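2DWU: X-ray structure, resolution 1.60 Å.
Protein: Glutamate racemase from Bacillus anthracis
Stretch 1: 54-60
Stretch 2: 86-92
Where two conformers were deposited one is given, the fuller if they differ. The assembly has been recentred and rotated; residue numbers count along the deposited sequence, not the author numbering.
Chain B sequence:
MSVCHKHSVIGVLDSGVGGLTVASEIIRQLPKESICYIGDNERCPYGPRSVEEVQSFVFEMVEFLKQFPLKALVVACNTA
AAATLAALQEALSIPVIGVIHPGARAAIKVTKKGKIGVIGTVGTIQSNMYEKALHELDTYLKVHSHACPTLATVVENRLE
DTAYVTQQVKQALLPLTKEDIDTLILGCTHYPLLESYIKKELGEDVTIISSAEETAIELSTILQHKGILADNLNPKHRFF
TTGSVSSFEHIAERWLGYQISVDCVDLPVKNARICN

Stretch 1 54-60: VQSFVFE
Stretch 2 (86-92) AALQEAL

Two helices of one chain, running in broadly the same direction, meet in a small apolar contact centred on the ring of Phe59, with no hydrogen bond between them. Residues 54-60 are helical throughout, phi/psi near -65/-40, with Val58 N to Val54 O at 2.9 Å and Phe59 N to Gln55 O at 3.0 Å. Residues 86-91 are also helical; Ala91 N lies 3.0 Å from Ala87 O and Leu92 N 2.9 Å from Leu88 O, but Leu92 itself turns out of the helix at phi/psi -95/154. The axes cross at -39° and approach to 11.3 Å, so side chains must span the gap. The register sets Gln55 CA 8.4 Å from Ala87 CA and Phe59 CA 8.0 Å from Leu88 CA. Phe59 leaves its helix sideways, but chi1 -88° (m) and chi2 97° bring the ring nearer the second helix. Leu88, chi1 m and chi2 t, also starts sideways and lays CD2 over one ring face, 3.9 Å from the centroid and 26° off the normal, a CH-pi contact; CD2 is 3.6 Å from Phe59 CE2. The alanines, whose CA-to-CB bonds point toward the first helix, meet the ring edge: Ala87 CB is 4.0 Å from Phe59 CE1, and Ala91 CB, one turn on, is 4.2 Å from Phe59 CE2. Their short methyls suit places beside a broad ring. Val58 (chi1 t) points toward the second helix and sets CG1 3.8 Å from Leu88 CD1; both residues are buried, as suits their branched hydrocarbon side chains. Gln55 (m, t, chi3 -47°) borders the patch with NE2 4.3 Å from Ala87 CB; that amide nitrogen is hydrogen-bonded elsewhere in the structure. The contact buries 235 Å² in all, with Phe59 contributing most.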

ATOM      1  N   VAL B  54       1.193 -26.091 -13.552  1.00 12.53           N
ATOM      2  CA  VAL B  54       0.610 -24.773 -13.341  1.00 11.11           C
ATOM      3  C   VAL B  54       1.300 -23.744 -14.221  1.00 12.68           C
ATOM      4  O   VAL B  54       0.633 -22.911 -14.829  1.00 11.97           O
ATOM      5  CB  VAL B  54       0.720 -24.345 -11.873  1.00 10.40           C
ATOM      6  CG1 VAL B  54       0.343 -22.879 -11.725  1.00 10.39           C
ATOM      7  CG2 VAL B  54      -0.198 -25.201 -11.029  1.00 12.10           C
ATOM      8  N   GLN B  55       2.631 -23.791 -14.291  1.00 12.65           N
ATOM      9  CA  GLN B  55       3.342 -22.823 -15.124  1.00 13.21           C
ATOM     10  C   GLN B  55       2.893 -22.917 -16.581  1.00 12.92           C
ATOM     11  O   GLN B  55       2.708 -21.891 -17.252  1.00 12.91           O
ATOM     12  CB  GLN B  55       4.851 -23.041 -15.070  1.00 13.33           C
ATOM     13  CG  GLN B  55       5.494 -22.739 -13.738  1.00 18.52           C
ATOM     14  CD  GLN B  55       7.010 -22.861 -13.788  1.00 23.02           C
ATOM     15  OE1 GLN B  55       7.544 -23.844 -14.308  1.00 26.38           O
ATOM     16  NE2 GLN B  55       7.707 -21.868 -13.251  1.00 23.74           N
ATOM     17  N   SER B  56       2.709 -24.135 -17.086  0.50 13.27           N
ATOM     18  CA  SER B  56       2.290 -24.285 -18.481  0.50 12.78           C
ATOM     19  C   SER B  56       0.896 -23.705 -18.699  0.50 12.72           C
ATOM     20  O   SER B  56       0.655 -23.041 -19.706  0.50 14.01           O
ATOM     21  CB  SER B  56       2.333 -25.757 -18.921  0.50 13.23           C
ATOM     22  OG  SER B  56       1.326 -26.536 -18.305  0.50 14.09           O
ATOM     23  N   PHE B  57      -0.020 -23.945 -17.761  1.00 11.90           N
ATOM     24  CA  PHE B  57      -1.376 -23.401 -17.881  1.00 11.37           C
ATOM     25  C   PHE B  57      -1.398 -21.870 -17.820  1.00 11.10           C
ATOM     26  O   PHE B  57      -2.209 -21.220 -18.496  1.00 12.39           O
ATOM     27  CB  PHE B  57      -2.293 -23.905 -16.754  1.00 10.95           C
ATOM     28  CG  PHE B  57      -2.494 -25.394 -16.728  1.00 12.58           C
ATOM     29  CD1 PHE B  57      -2.126 -26.199 -17.800  1.00 12.96           C
ATOM     30  CD2 PHE B  57      -3.125 -25.980 -15.630  1.00 11.55           C
ATOM     31  CE1 PHE B  57      -2.388 -27.578 -17.784  1.00 13.41           C
ATOM     32  CE2 PHE B  57      -3.393 -27.358 -15.605  1.00 12.57           C
ATOM     33  CZ  PHE B  57      -3.020 -28.148 -16.692  1.00 13.23           C
ATOM     34  N   VAL B  58      -0.568 -21.298 -16.954  1.00 11.61           N
ATOM     35  CA  VAL B  58      -0.515 -19.850 -16.815  1.00  9.66           C
ATOM     36  C   VAL B  58       0.022 -19.239 -18.109  1.00 11.29           C
ATOM     37  O   VAL B  58      -0.500 -18.229 -18.587  1.00 12.01           O
ATOM     38  CB  VAL B  58       0.369 -19.453 -15.621  1.00 11.94           C
ATOM     39  CG1 VAL B  58       0.672 -17.946 -15.657  1.00 12.59           C
ATOM     40  CG2 VAL B  58      -0.365 -19.825 -14.300  1.00 10.62           C
ATOM     41  N   PHE B  59       1.048 -19.850 -18.685  1.00 11.39           N
ATOM     42  CA  PHE B  59       1.559 -19.303 -19.932  1.00 12.80           C
ATOM     43  C   PHE B  59       0.546 -19.402 -21.066  1.00 14.32           C
ATOM     44  O   PHE B  59       0.562 -18.573 -21.982  1.00 14.33           O
ATOM     45  CB  PHE B  59       2.898 -19.941 -20.298  1.00 14.88           C
ATOM     46  CG  PHE B  59       4.071 -19.218 -19.692  1.00 18.28           C
ATOM     47  CD1 PHE B  59       4.654 -19.665 -18.505  1.00 20.18           C
ATOM     48  CD2 PHE B  59       4.535 -18.029 -20.256  1.00 19.40           C
ATOM     49  CE1 PHE B  59       5.671 -18.945 -17.885  1.00 19.13           C
ATOM     50  CE2 PHE B  59       5.553 -17.297 -19.645  1.00 20.77           C
ATOM     51  CZ  PHE B  59       6.124 -17.753 -18.452  1.00 19.29           C
ATOM     52  N   GLU B  60      -0.330 -20.403 -21.025  1.00 13.54           N
ATOM     53  CA  GLU B  60      -1.391 -20.523 -22.026  1.00 13.91           C
ATOM     54  C   GLU B  60      -2.374 -19.352 -21.829  1.00 13.51           C
ATOM     55  O   GLU B  60      -2.867 -18.786 -22.791  1.00 13.49           O
ATOM     56  CB  GLU B  60      -2.149 -21.850 -21.883  1.00 15.69           C
ATOM     57  CG  GLU B  60      -1.299 -23.064 -22.175  1.00 16.86           C
ATOM     58  CD  GLU B  60      -2.107 -24.337 -22.308  1.00 19.95           C
ATOM     59  OE1 GLU B  60      -3.288 -24.366 -21.878  1.00 19.21           O
ATOM     60  OE2 GLU B  60      -1.556 -25.328 -22.848  1.00 20.70           O
ATOM     61  N   ALA B  86       8.001 -15.350 -11.128  1.00 15.66           N
ATOM     62  CA  ALA B  86       9.360 -15.036 -11.573  1.00 17.00           C
ATOM     63  C   ALA B  86       9.515 -15.271 -13.066  1.00 17.33           C
ATOM     64  O   ALA B  86      10.122 -14.456 -13.773  1.00 18.71           O
ATOM     65  CB  ALA B  86      10.382 -15.881 -10.804  1.00 19.31           C
ATOM     66  N   ALA B  87       8.961 -16.376 -13.546  1.00 16.47           N
ATOM     67  CA  ALA B  87       9.062 -16.711 -14.966  1.00 17.63           C
ATOM     68  C   ALA B  87       8.370 -15.667 -15.835  1.00 17.86           C
ATOM     69  O   ALA B  87       8.873 -15.288 -16.903  1.00 18.76           O
ATOM     70  CB  ALA B  87       8.462 -18.072 -15.213  1.00 16.71           C
ATOM     71  N   LEU B  88       7.215 -15.199 -15.376  1.00 15.84           N
ATOM     72  CA  LEU B  88       6.459 -14.196 -16.113  1.00 15.98           C
ATOM     73  C   LEU B  88       7.151 -12.837 -16.134  1.00 17.08           C
ATOM     74  O   LEU B  88       7.196 -12.176 -17.170  1.00 16.04           O
ATOM     75  CB  LEU B  88       5.057 -14.031 -15.512  1.00 17.33           C
ATOM     76  CG  LEU B  88       4.072 -15.177 -15.738  1.00 17.08           C
ATOM     77  CD1 LEU B  88       2.811 -14.931 -14.918  1.00 17.37           C
ATOM     78  CD2 LEU B  88       3.744 -15.290 -17.209  1.00 18.66           C
ATOM     79  N   GLN B  89       7.692 -12.419 -14.996  1.00 16.70           N
ATOM     80  CA  GLN B  89       8.342 -11.122 -14.915  1.00 18.90           C
ATOM     81  C   GLN B  89       9.568 -11.097 -15.812  1.00 21.43           C
ATOM     82  O   GLN B  89       9.912 -10.053 -16.368  1.00 21.72           O
ATOM     83  CB  GLN B  89       8.710 -10.803 -13.466  1.00 18.65           C
ATOM     84  CG  GLN B  89       7.462 -10.643 -12.603  1.00 17.78           C
ATOM     85  CD  GLN B  89       7.759 -10.251 -11.170  1.00 16.54           C
ATOM     86  OE1 GLN B  89       8.726 -10.731 -10.566  1.00 16.03           O
ATOM     87  NE2 GLN B  89       6.908  -9.390 -10.606  1.00 14.78           N
ATOM     88  N   GLU B  90      10.202 -12.250 -15.966  1.00 23.58           N
ATOM     89  CA  GLU B  90      11.377 -12.356 -16.823  1.00 26.86           C
ATOM     90  C   GLU B  90      10.953 -12.319 -18.292  1.00 26.49           C
ATOM     91  O   GLU B  90      11.544 -11.602 -19.103  1.00 28.23           O
ATOM     92  CB  GLU B  90      12.109 -13.672 -16.538  1.00 30.60           C
ATOM     93  CG  GLU B  90      13.444 -13.864 -17.267  1.00 36.82           C
ATOM     94  CD  GLU B  90      13.316 -13.928 -18.788  1.00 40.35           C
ATOM     95  OE1 GLU B  90      12.480 -14.718 -19.296  1.00 42.42           O
ATOM     96  OE2 GLU B  90      14.065 -13.194 -19.480  1.00 42.54           O
ATOM     97  N   ALA B  91       9.925 -13.095 -18.626  1.00 25.08           N
ATOM     98  CA  ALA B  91       9.441 -13.198 -20.000  1.00 24.79           C
ATOM     99  C   ALA B  91       8.781 -11.957 -20.607  1.00 24.96           C
ATOM    100  O   ALA B  91       9.006 -11.648 -21.781  1.00 24.80           O
ATOM    101  CB  ALA B  91       8.491 -14.381 -20.118  1.00 24.06           C
ATOM    102  N   LEU B  92       7.970 -11.252 -19.822  1.00 24.27           N
ATOM    103  CA  LEU B  92       7.259 -10.079 -20.317  1.00 24.46           C
ATOM    104  C   LEU B  92       7.957  -8.764 -20.055  1.00 24.79           C
ATOM    105  O   LEU B  92       8.715  -8.632 -19.099  1.00 25.73           O
ATOM    106  CB  LEU B  92       5.860 -10.028 -19.700  1.00 22.96           C
ATOM    107  CG  LEU B  92       5.070 -11.333 -19.814  1.00 23.54           C
ATOM    108  CD1 LEU B  92       3.689 -11.147 -19.200  1.00 23.14           C
ATOM    109  CD2 LEU B  92       4.959 -11.757 -21.274  1.00 24.32           C
TER